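Local coordinates for protein signal recognition particle subunit SRP14 (Schizosaccharomyces pombe, PDB 2W9J) that forms part of the signal recognition particle, probably as an RNA-binding subunit of its Alu domain, in targeting nascent secretory and membrane proteins to the endoplasmic reticulum, at residues L2-F8 with I58-V62. Sequence-based numbering, arbitrary orientation.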
ATOM      1  N   LEU A   2     -11.909   0.535  -1.641  1.00 39.48           N
ATOM      2  CA  LEU A   2     -10.748   0.350  -2.499  1.00 39.20           C
ATOM      3  C   LEU A   2     -10.187   1.686  -2.956  1.00 39.10           C
ATOM      4  O   LEU A   2     -10.895   2.504  -3.515  1.00 39.33           O
ATOM      5  CB  LEU A   2     -11.094  -0.519  -3.702  1.00 39.12           C
ATOM      6  CG  LEU A   2      -9.894  -1.005  -4.509  1.00 38.80           C
ATOM      7  CD1 LEU A   2      -9.189  -2.121  -3.763  1.00 38.19           C
ATOM      8  CD2 LEU A   2     -10.368  -1.467  -5.870  1.00 39.05           C
ATOM      9  N   LEU A   3      -8.914   1.905  -2.695  1.00 39.29           N
ATOM     10  CA  LEU A   3      -8.276   3.166  -3.027  1.00 40.04           C
ATOM     11  C   LEU A   3      -7.458   3.033  -4.304  1.00 40.83           C
ATOM     12  O   LEU A   3      -6.997   1.935  -4.651  1.00 40.93           O
ATOM     13  CB  LEU A   3      -7.345   3.613  -1.891  1.00 39.52           C
ATOM     14  CG  LEU A   3      -7.876   3.710  -0.457  1.00 38.50           C
ATOM     15  CD1 LEU A   3      -6.728   3.604   0.552  1.00 36.62           C
ATOM     16  CD2 LEU A   3      -8.676   4.983  -0.243  1.00 35.72           C
ATOM     17  N   SER A   4      -7.271   4.156  -4.992  1.00 41.51           N
ATOM     18  CA  SER A   4      -6.300   4.223  -6.072  1.00 42.24           C
ATOM     19  C   SER A   4      -4.910   4.067  -5.471  1.00 42.63           C
ATOM     20  O   SER A   4      -4.708   4.322  -4.284  1.00 42.59           O
ATOM     21  CB  SER A   4      -6.404   5.556  -6.822  1.00 42.38           C
ATOM     22  OG  SER A   4      -6.104   6.652  -5.970  1.00 43.03           O
ATOM     23  N   ASN A   5      -3.966   3.632  -6.300  1.00 43.35           N
ATOM     24  CA  ASN A   5      -2.576   3.504  -5.913  1.00 44.17           C
ATOM     25  C   ASN A   5      -2.015   4.769  -5.261  1.00 45.31           C
ATOM     26  O   ASN A   5      -1.391   4.695  -4.199  1.00 46.14           O
ATOM     27  CB  ASN A   5      -1.736   3.112  -7.127  1.00 43.70           C
ATOM     28  CG  ASN A   5      -2.231   1.838  -7.790  1.00 43.46           C
ATOM     29  OD1 ASN A   5      -3.218   1.243  -7.351  1.00 42.56           O
ATOM     30  ND2 ASN A   5      -1.544   1.411  -8.857  1.00 41.08           N
ATOM     31  N   GLU A   6      -2.249   5.923  -5.877  1.00 46.02           N
ATOM     32  CA  GLU A   6      -1.705   7.179  -5.371  1.00 46.83           C
ATOM     33  C   GLU A   6      -2.306   7.546  -4.013  1.00 46.92           C
ATOM     34  O   GLU A   6      -1.616   8.065  -3.151  1.00 47.55           O
ATOM     35  CB  GLU A   6      -1.822   8.305  -6.418  1.00 46.93           C
ATOM     36  CG  GLU A   6      -0.867   8.095  -7.630  1.00 49.41           C
ATOM     37  CD  GLU A   6      -0.971   9.153  -8.760  1.00 52.89           C
ATOM     38  OE1 GLU A   6      -2.006   9.858  -8.877  1.00 53.80           O
ATOM     39  OE2 GLU A   6       0.002   9.268  -9.553  1.00 53.89           O
ATOM     40  N   GLU A   7      -3.577   7.239  -3.800  1.00 47.31           N
ATOM     41  CA  GLU A   7      -4.194   7.447  -2.483  1.00 47.65           C
ATOM     42  C   GLU A   7      -3.742   6.417  -1.425  1.00 47.18           C
ATOM     43  O   GLU A   7      -3.592   6.763  -0.256  1.00 47.45           O
ATOM     44  CB  GLU A   7      -5.727   7.492  -2.591  1.00 47.86           C
ATOM     45  CG  GLU A   7      -6.437   8.055  -1.358  1.00 49.98           C
ATOM     46  CD  GLU A   7      -5.908   9.432  -0.941  1.00 53.12           C
ATOM     47  OE1 GLU A   7      -5.840  10.336  -1.809  1.00 54.38           O
ATOM     48  OE2 GLU A   7      -5.559   9.614   0.255  1.00 53.91           O
ATOM     49  N   PHE A   8      -3.525   5.168  -1.836  1.00 46.57           N
ATOM     50  CA  PHE A   8      -3.057   4.113  -0.927  1.00 46.09           C
ATOM     51  C   PHE A   8      -1.700   4.470  -0.347  1.00 46.51           C
ATOM     52  O   PHE A   8      -1.468   4.312   0.847  1.00 47.06           O
ATOM     53  CB  PHE A   8      -2.956   2.791  -1.677  1.00 45.73           C
ATOM     54  CG  PHE A   8      -2.399   1.647  -0.862  1.00 43.37           C
ATOM     55  CD1 PHE A   8      -3.250   0.793  -0.169  1.00 41.85           C
ATOM     56  CD2 PHE A   8      -1.042   1.384  -0.839  1.00 40.56           C
ATOM     57  CE1 PHE A   8      -2.750  -0.270   0.565  1.00 38.86           C
ATOM     58  CE2 PHE A   8      -0.538   0.316  -0.105  1.00 39.81           C
ATOM     59  CZ  PHE A   8      -1.391  -0.510   0.588  1.00 38.76           C
ATOM     60  N   ILE A  58      -6.124  -0.670   4.692  1.00 44.03           N
ATOM     61  CA  ILE A  58      -6.240   0.074   3.420  1.00 42.63           C
ATOM     62  C   ILE A  58      -5.954  -0.835   2.212  1.00 42.11           C
ATOM     63  O   ILE A  58      -5.199  -1.797   2.322  1.00 41.88           O
ATOM     64  CB  ILE A  58      -5.356   1.347   3.385  1.00 42.45           C
ATOM     65  CG1 ILE A  58      -3.923   1.037   3.845  1.00 41.72           C
ATOM     66  CG2 ILE A  58      -5.996   2.463   4.229  1.00 42.12           C
ATOM     67  CD1 ILE A  58      -2.919   2.090   3.478  1.00 39.95           C
ATOM     68  N   SER A  59      -6.571  -0.544   1.072  1.00 41.65           N
ATOM     69  CA  SER A  59      -6.558  -1.469  -0.067  1.00 41.33           C
ATOM     70  C   SER A  59      -6.341  -0.760  -1.371  1.00 41.09           C
ATOM     71  O   SER A  59      -6.810   0.364  -1.553  1.00 41.01           O
ATOM     72  CB  SER A  59      -7.897  -2.159  -0.203  1.00 41.13           C
ATOM     73  OG  SER A  59      -8.171  -2.964   0.909  1.00 43.03           O
ATOM     74  N   THR A  60      -5.669  -1.445  -2.292  1.00 40.52           N
ATOM     75  CA  THR A  60      -5.557  -0.980  -3.666  1.00 40.36           C
ATOM     76  C   THR A  60      -5.307  -2.145  -4.620  1.00 40.57           C
ATOM     77  O   THR A  60      -4.787  -3.194  -4.213  1.00 41.40           O
ATOM     78  CB  THR A  60      -4.470   0.121  -3.812  1.00 40.42           C
ATOM     79  OG1 THR A  60      -4.654   0.811  -5.051  1.00 40.55           O
ATOM     80  CG2 THR A  60      -3.055  -0.442  -3.722  1.00 39.52           C
ATOM     81  N   VAL A  61      -5.715  -1.988  -5.875  1.00 40.20           N
ATOM     82  CA  VAL A  61      -5.422  -3.002  -6.875  1.00 39.97           C
ATOM     83  C   VAL A  61      -4.327  -2.499  -7.799  1.00 40.17           C
ATOM     84  O   VAL A  61      -4.487  -1.483  -8.490  1.00 39.86           O
ATOM     85  CB  VAL A  61      -6.656  -3.417  -7.690  1.00 39.98           C
ATOM     86  CG1 VAL A  61      -6.258  -4.387  -8.786  1.00 39.21           C
ATOM     87  CG2 VAL A  61      -7.698  -4.063  -6.783  1.00 40.52           C
ATOM     88  N   VAL A  62      -3.213  -3.226  -7.795  1.00 40.20           N
ATOM     89  CA  VAL A  62      -2.067  -2.879  -8.617  1.00 40.36           C
ATOM     90  C   VAL A  62      -2.001  -3.750  -9.867  1.00 40.76           C
ATOM     91  O   VAL A  62      -1.898  -4.974  -9.783  1.00 40.47           O
ATOM     92  CB  VAL A  62      -0.744  -2.965  -7.821  1.00 40.23           C
ATOM     93  CG1 VAL A  62       0.392  -2.400  -8.649  1.00 40.03           C
ATOM     94  CG2 VAL A  62      -0.866  -2.199  -6.499  1.00 39.76           C
TER
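Leu3 and Ser59 join the N-terminal lead-in to strand 57-63 through one backbone hydrogen bond, Leu3 N to Ser59 O at 2.8 Å, and the chain then turns from the strand's edge into helix 5-17. Thr60 adds a side-chain bond next to it: its OG1 donates to Leu3 O at 2.6 Å, approaching from above the carbonyl plane. OG1 lies opposite Thr60's own backbone N (chi1 -163°), and that same setting turns the methyl CG2 onto the Phe8 ring. This ring is the main apolar element of the contact, clamped between two aliphatic groups. Thr60 CG2 sits over one face, 3.9 Å from the ring centroid, and Ile58 CD1 covers the opposite face at 4.1 Å, both as CH-pi contacts displaced toward the rim. The ring's CE1 corner points at the strand backbone, with Ile58 O in the ring plane 3.4 Å from CE1. Phe8 reaches this slot because its CG is anti to the backbone N (chi1 176°). An alanine at this position would remove the ring from between Ile58 and Thr60, and would probably leave a gap between helix and strand. Around Phe8, Ala50 of the adjoining strand and Phe70 of helix 67-76 extend the apolar packing. On the outer side, Leu2 lays CD2 against Val61 CG2 at 3.8 Å and CD1 over Ser59 CB; on the side of the Phe8 ring, Leu3 CD1 rests on Ile58 CB. Ser4 is the N-cap of the helix, its OG accepting a weak bond from Glu7 N. Together these contacts seat the first turn of the N-terminal helix on the antiparallel sheet, the helix-on-sheet packing of the alpha-beta-beta-beta-alpha fold shared by SRP14 and SRP9.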